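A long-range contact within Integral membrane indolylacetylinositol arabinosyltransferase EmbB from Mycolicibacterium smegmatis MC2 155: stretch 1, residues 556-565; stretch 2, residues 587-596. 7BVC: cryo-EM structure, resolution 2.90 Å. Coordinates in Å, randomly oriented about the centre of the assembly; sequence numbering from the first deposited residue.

Stretch 1 556-565: PAWRLMGIIF
Stretch 2 587-596: AVGGAMAALA

Two helices of an integral membrane protein can associate without a single hydrogen bond between them, provided their apolar side chains mesh, and this pair from EmbB is a compact example. Residues 556-565 and 587-596 are both helical, with phi/psi averaging about -67/-37 in the first and -74/-34 in the second, and each helix extends beyond its stretch. Their axes approach to 10.6 Å at a signed crossing angle of -139°, so the chains run roughly antiparallel but splayed. Many backbone amides are bonded within their own helix, as in Ile 564 N to Leu 560 O (3.0 Å) and Met 592 N to Val 588 O (2.9 Å), leaving dispersion and the burial of 388 Å² to join the two.

Along the second stretch, Val 588 (chi1 m) comes first. Val 588 CA lies 6.9 Å from Ile 564 CA, the tightest point of the register, and Val 588 CB rests 4.0 Å from Ile 564 CG1; Ile 564 is m, t and also brings CD1 to 3.9 Å from Val 588 O. Gly 589 and Gly 590 make no contact. One turn on from Val 588, Ala 591 directs its small CB toward the partner, where Leu 560 (t, p) places CD2 4.0 Å from that CB and 3.6 Å from Ala 591 O, a van der Waals approach to a carbonyl.

Met 592 follows as the hub, its CA 7.6 Å from Leu 560 CA, with chi1 t, chi2 p and chi3 -123°. The CA-to-CB bond of Met 592 points sideways, yet Met 592 SD lies 3.8 Å from Ile 564 CD1 and 4.1 Å from Leu 560 CD2, and Met 592 CE sits 4.0 Å from Met 561 CG, Met 561 being m, t with chi3 -109°. Ala 593 and Ala 594 are out of reach. Leu 595 (t, p) completes the seam: its CA is 8.0 Å from Ala 557 CA, and its CD2 meets Ala 557 CB at 4.1 Å.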

ATOM      1  N   PRO B 556       6.564   0.059 -40.123  1.00 50.64           N
ATOM      2  CA  PRO B 556       6.334   1.185 -39.206  1.00 50.64           C
ATOM      3  C   PRO B 556       5.228   0.937 -38.197  1.00 50.64           C
ATOM      4  O   PRO B 556       5.227   1.576 -37.139  1.00 50.64           O
ATOM      5  CB  PRO B 556       5.979   2.340 -40.149  1.00 50.64           C
ATOM      6  CG  PRO B 556       6.598   1.974 -41.442  1.00 50.64           C
ATOM      7  CD  PRO B 556       6.532   0.484 -41.533  1.00 50.64           C
ATOM      8  N   ALA B 557       4.285   0.041 -38.487  1.00 52.43           N
ATOM      9  CA  ALA B 557       3.225  -0.250 -37.531  1.00 52.43           C
ATOM     10  C   ALA B 557       3.678  -1.234 -36.464  1.00 52.43           C
ATOM     11  O   ALA B 557       3.205  -1.166 -35.324  1.00 52.43           O
ATOM     12  CB  ALA B 557       1.993  -0.793 -38.251  1.00 52.43           C
ATOM     13  N   TRP B 558       4.585  -2.149 -36.806  1.00 57.68           N
ATOM     14  CA  TRP B 558       5.111  -3.075 -35.810  1.00 57.68           C
ATOM     15  C   TRP B 558       6.182  -2.425 -34.946  1.00 57.68           C
ATOM     16  O   TRP B 558       6.293  -2.753 -33.759  1.00 57.68           O
ATOM     17  CB  TRP B 558       5.677  -4.321 -36.492  1.00 57.68           C
ATOM     18  CG  TRP B 558       4.644  -5.342 -36.859  1.00 57.68           C
ATOM     19  CD1 TRP B 558       4.160  -5.607 -38.105  1.00 57.68           C
ATOM     20  CD2 TRP B 558       3.968  -6.241 -35.970  1.00 57.68           C
ATOM     21  NE1 TRP B 558       3.227  -6.609 -38.049  1.00 57.68           N
ATOM     22  CE2 TRP B 558       3.091  -7.017 -36.749  1.00 57.68           C
ATOM     23  CE3 TRP B 558       4.019  -6.461 -34.593  1.00 57.68           C
ATOM     24  CZ2 TRP B 558       2.273  -7.996 -36.197  1.00 57.68           C
ATOM     25  CZ3 TRP B 558       3.207  -7.434 -34.046  1.00 57.68           C
ATOM     26  CH2 TRP B 558       2.346  -8.189 -34.845  1.00 57.68           C
ATOM     27  N   ARG B 559       6.969  -1.507 -35.515  1.00 54.12           N
ATOM     28  CA  ARG B 559       8.003  -0.842 -34.730  1.00 54.12           C
ATOM     29  C   ARG B 559       7.408   0.004 -33.614  1.00 54.12           C
ATOM     30  O   ARG B 559       8.002   0.115 -32.538  1.00 54.12           O
ATOM     31  CB  ARG B 559       8.883   0.018 -35.635  1.00 54.12           C
ATOM     32  CG  ARG B 559       9.860  -0.777 -36.479  1.00 54.12           C
ATOM     33  CD  ARG B 559      10.586   0.112 -37.470  1.00 54.12           C
ATOM     34  NE  ARG B 559      10.734  -0.535 -38.769  1.00 54.12           N
ATOM     35  CZ  ARG B 559      10.729   0.112 -39.928  1.00 54.12           C
ATOM     36  NH1 ARG B 559      10.583   1.429 -39.953  1.00 54.12           N
ATOM     37  NH2 ARG B 559      10.868  -0.558 -41.063  1.00 54.12           N
ATOM     38  N   LEU B 560       6.230   0.588 -33.835  1.00 54.65           N
ATOM     39  CA  LEU B 560       5.602   1.409 -32.803  1.00 54.65           C
ATOM     40  C   LEU B 560       5.166   0.559 -31.614  1.00 54.65           C
ATOM     41  O   LEU B 560       5.405   0.920 -30.453  1.00 54.65           O
ATOM     42  CB  LEU B 560       4.416   2.163 -33.398  1.00 54.65           C
ATOM     43  CG  LEU B 560       3.720   3.182 -32.499  1.00 54.65           C
ATOM     44  CD1 LEU B 560       4.616   4.386 -32.274  1.00 54.65           C
ATOM     45  CD2 LEU B 560       2.396   3.599 -33.112  1.00 54.65           C
ATOM     46  N   MET B 561       4.523  -0.579 -31.885  1.00 56.98           N
ATOM     47  CA  MET B 561       4.150  -1.489 -30.807  1.00 56.98           C
ATOM     48  C   MET B 561       5.384  -2.033 -30.101  1.00 56.98           C
ATOM     49  O   MET B 561       5.388  -2.193 -28.873  1.00 56.98           O
ATOM     50  CB  MET B 561       3.293  -2.628 -31.355  1.00 56.98           C
ATOM     51  CG  MET B 561       1.989  -2.170 -31.980  1.00 56.98           C
ATOM     52  SD  MET B 561       0.885  -3.534 -32.376  1.00 56.98           S
ATOM     53  CE  MET B 561       0.980  -3.533 -34.162  1.00 56.98           C
ATOM     54  N   GLY B 562       6.442  -2.322 -30.861  1.00 58.77           N
ATOM     55  CA  GLY B 562       7.683  -2.751 -30.243  1.00 58.77           C
ATOM     56  C   GLY B 562       8.251  -1.709 -29.299  1.00 58.77           C
ATOM     57  O   GLY B 562       8.709  -2.037 -28.204  1.00 58.77           O
ATOM     58  N   ILE B 563       8.219  -0.439 -29.708  1.00 56.29           N
ATOM     59  CA  ILE B 563       8.709   0.636 -28.848  1.00 56.29           C
ATOM     60  C   ILE B 563       7.861   0.751 -27.591  1.00 56.29           C
ATOM     61  O   ILE B 563       8.387   0.928 -26.487  1.00 56.29           O
ATOM     62  CB  ILE B 563       8.757   1.966 -29.621  1.00 56.29           C
ATOM     63  CG1 ILE B 563       9.849   1.920 -30.686  1.00 56.29           C
ATOM     64  CG2 ILE B 563       8.980   3.133 -28.674  1.00 56.29           C
ATOM     65  CD1 ILE B 563       9.821   3.082 -31.624  1.00 56.29           C
ATOM     66  N   ILE B 564       6.537   0.659 -27.729  1.00 57.41           N
ATOM     67  CA  ILE B 564       5.675   0.791 -26.557  1.00 57.41           C
ATOM     68  C   ILE B 564       5.920  -0.348 -25.571  1.00 57.41           C
ATOM     69  O   ILE B 564       6.015  -0.130 -24.354  1.00 57.41           O
ATOM     70  CB  ILE B 564       4.198   0.866 -26.978  1.00 57.41           C
ATOM     71  CG1 ILE B 564       3.947   2.119 -27.816  1.00 57.41           C
ATOM     72  CG2 ILE B 564       3.299   0.867 -25.757  1.00 57.41           C
ATOM     73  CD1 ILE B 564       2.499   2.321 -28.184  1.00 57.41           C
ATOM     74  N   PHE B 565       6.050  -1.577 -26.076  1.00 62.45           N
ATOM     75  CA  PHE B 565       6.283  -2.709 -25.184  1.00 62.45           C
ATOM     76  C   PHE B 565       7.670  -2.648 -24.558  1.00 62.45           C
ATOM     77  O   PHE B 565       7.837  -2.963 -23.372  1.00 62.45           O
ATOM     78  CB  PHE B 565       6.081  -4.021 -25.940  1.00 62.45           C
ATOM     79  CG  PHE B 565       4.659  -4.496 -25.947  1.00 62.45           C
ATOM     80  CD1 PHE B 565       4.107  -5.081 -24.822  1.00 62.45           C
ATOM     81  CD2 PHE B 565       3.871  -4.345 -27.074  1.00 62.45           C
ATOM     82  CE1 PHE B 565       2.798  -5.515 -24.825  1.00 62.45           C
ATOM     83  CE2 PHE B 565       2.560  -4.778 -27.082  1.00 62.45           C
ATOM     84  CZ  PHE B 565       2.024  -5.364 -25.956  1.00 62.45           C
ATOM     85  N   ALA B 587       3.329  10.949 -26.389  1.00 53.89           N
ATOM     86  CA  ALA B 587       3.370  10.905 -27.845  1.00 53.89           C
ATOM     87  C   ALA B 587       3.088   9.514 -28.399  1.00 53.89           C
ATOM     88  O   ALA B 587       2.407   9.381 -29.425  1.00 53.89           O
ATOM     89  CB  ALA B 587       4.728  11.399 -28.345  1.00 53.89           C
ATOM     90  N   VAL B 588       3.593   8.467 -27.743  1.00 56.05           N
ATOM     91  CA  VAL B 588       3.410   7.123 -28.277  1.00 56.05           C
ATOM     92  C   VAL B 588       1.957   6.678 -28.153  1.00 56.05           C
ATOM     93  O   VAL B 588       1.445   5.978 -29.033  1.00 56.05           O
ATOM     94  CB  VAL B 588       4.380   6.135 -27.603  1.00 56.05           C
ATOM     95  CG1 VAL B 588       5.810   6.615 -27.772  1.00 56.05           C
ATOM     96  CG2 VAL B 588       4.050   5.960 -26.135  1.00 56.05           C
ATOM     97  N   GLY B 589       1.253   7.089 -27.097  1.00 53.26           N
ATOM     98  CA  GLY B 589      -0.169   6.816 -27.029  1.00 53.26           C
ATOM     99  C   GLY B 589      -0.988   7.566 -28.052  1.00 53.26           C
ATOM    100  O   GLY B 589      -1.959   7.008 -28.573  1.00 53.26           O
ATOM    101  N   GLY B 590      -0.614   8.804 -28.363  1.00 48.82           N
ATOM    102  CA  GLY B 590      -1.275   9.551 -29.411  1.00 48.82           C
ATOM    103  C   GLY B 590      -1.047   8.931 -30.771  1.00 48.82           C
ATOM    104  O   GLY B 590      -1.921   8.982 -31.639  1.00 48.82           O
ATOM    105  N   ALA B 591       0.132   8.340 -30.968  1.00 48.60           N
ATOM    106  CA  ALA B 591       0.413   7.643 -32.219  1.00 48.60           C
ATOM    107  C   ALA B 591      -0.240   6.269 -32.287  1.00 48.60           C
ATOM    108  O   ALA B 591      -0.503   5.778 -33.389  1.00 48.60           O
ATOM    109  CB  ALA B 591       1.921   7.497 -32.418  1.00 48.60           C
ATOM    110  N   MET B 592      -0.500   5.640 -31.142  1.00 51.41           N
ATOM    111  CA  MET B 592      -1.158   4.339 -31.133  1.00 51.41           C
ATOM    112  C   MET B 592      -2.669   4.463 -31.268  1.00 51.41           C
ATOM    113  O   MET B 592      -3.309   3.591 -31.868  1.00 51.41           O
ATOM    114  CB  MET B 592      -0.809   3.586 -29.849  1.00 51.41           C
ATOM    115  CG  MET B 592      -1.142   2.110 -29.885  1.00 51.41           C
ATOM    116  SD  MET B 592       0.028   1.160 -30.867  1.00 51.41           S
ATOM    117  CE  MET B 592      -1.076   0.395 -32.048  1.00 51.41           C
ATOM    118  N   ALA B 593      -3.254   5.529 -30.715  1.00 45.61           N
ATOM    119  CA  ALA B 593      -4.688   5.746 -30.868  1.00 45.61           C
ATOM    120  C   ALA B 593      -5.066   5.989 -32.322  1.00 45.61           C
ATOM    121  O   ALA B 593      -6.124   5.533 -32.768  1.00 45.61           O
ATOM    122  CB  ALA B 593      -5.136   6.918 -30.002  1.00 45.61           C
ATOM    123  N   ALA B 594      -4.218   6.689 -33.077  1.00 43.73           N
ATOM    124  CA  ALA B 594      -4.515   6.946 -34.480  1.00 43.73           C
ATOM    125  C   ALA B 594      -4.466   5.671 -35.308  1.00 43.73           C
ATOM    126  O   ALA B 594      -5.154   5.570 -36.329  1.00 43.73           O
ATOM    127  CB  ALA B 594      -3.546   7.981 -35.043  1.00 43.73           C
ATOM    128  N   LEU B 595      -3.665   4.691 -34.891  1.00 43.62           N
ATOM    129  CA  LEU B 595      -3.632   3.413 -35.594  1.00 43.62           C
ATOM    130  C   LEU B 595      -4.795   2.524 -35.178  1.00 43.62           C
ATOM    131  O   LEU B 595      -5.376   1.823 -36.015  1.00 43.62           O
ATOM    132  CB  LEU B 595      -2.300   2.707 -35.339  1.00 43.62           C
ATOM    133  CG  LEU B 595      -2.078   1.387 -36.076  1.00 43.62           C
ATOM    134  CD1 LEU B 595      -2.135   1.599 -37.576  1.00 43.62           C
ATOM    135  CD2 LEU B 595      -0.755   0.766 -35.674  1.00 43.62           C
ATOM    136  N   ALA B 596      -5.152   2.541 -33.891  1.00 42.44           N
ATOM    137  CA  ALA B 596      -6.302   1.768 -33.438  1.00 42.44           C
ATOM    138  C   ALA B 596      -7.591   2.271 -34.074  1.00 42.44           C
ATOM    139  O   ALA B 596      -8.463   1.474 -34.439  1.00 42.44           O
ATOM    140  CB  ALA B 596      -6.401   1.815 -31.915  1.00 42.44           C
TER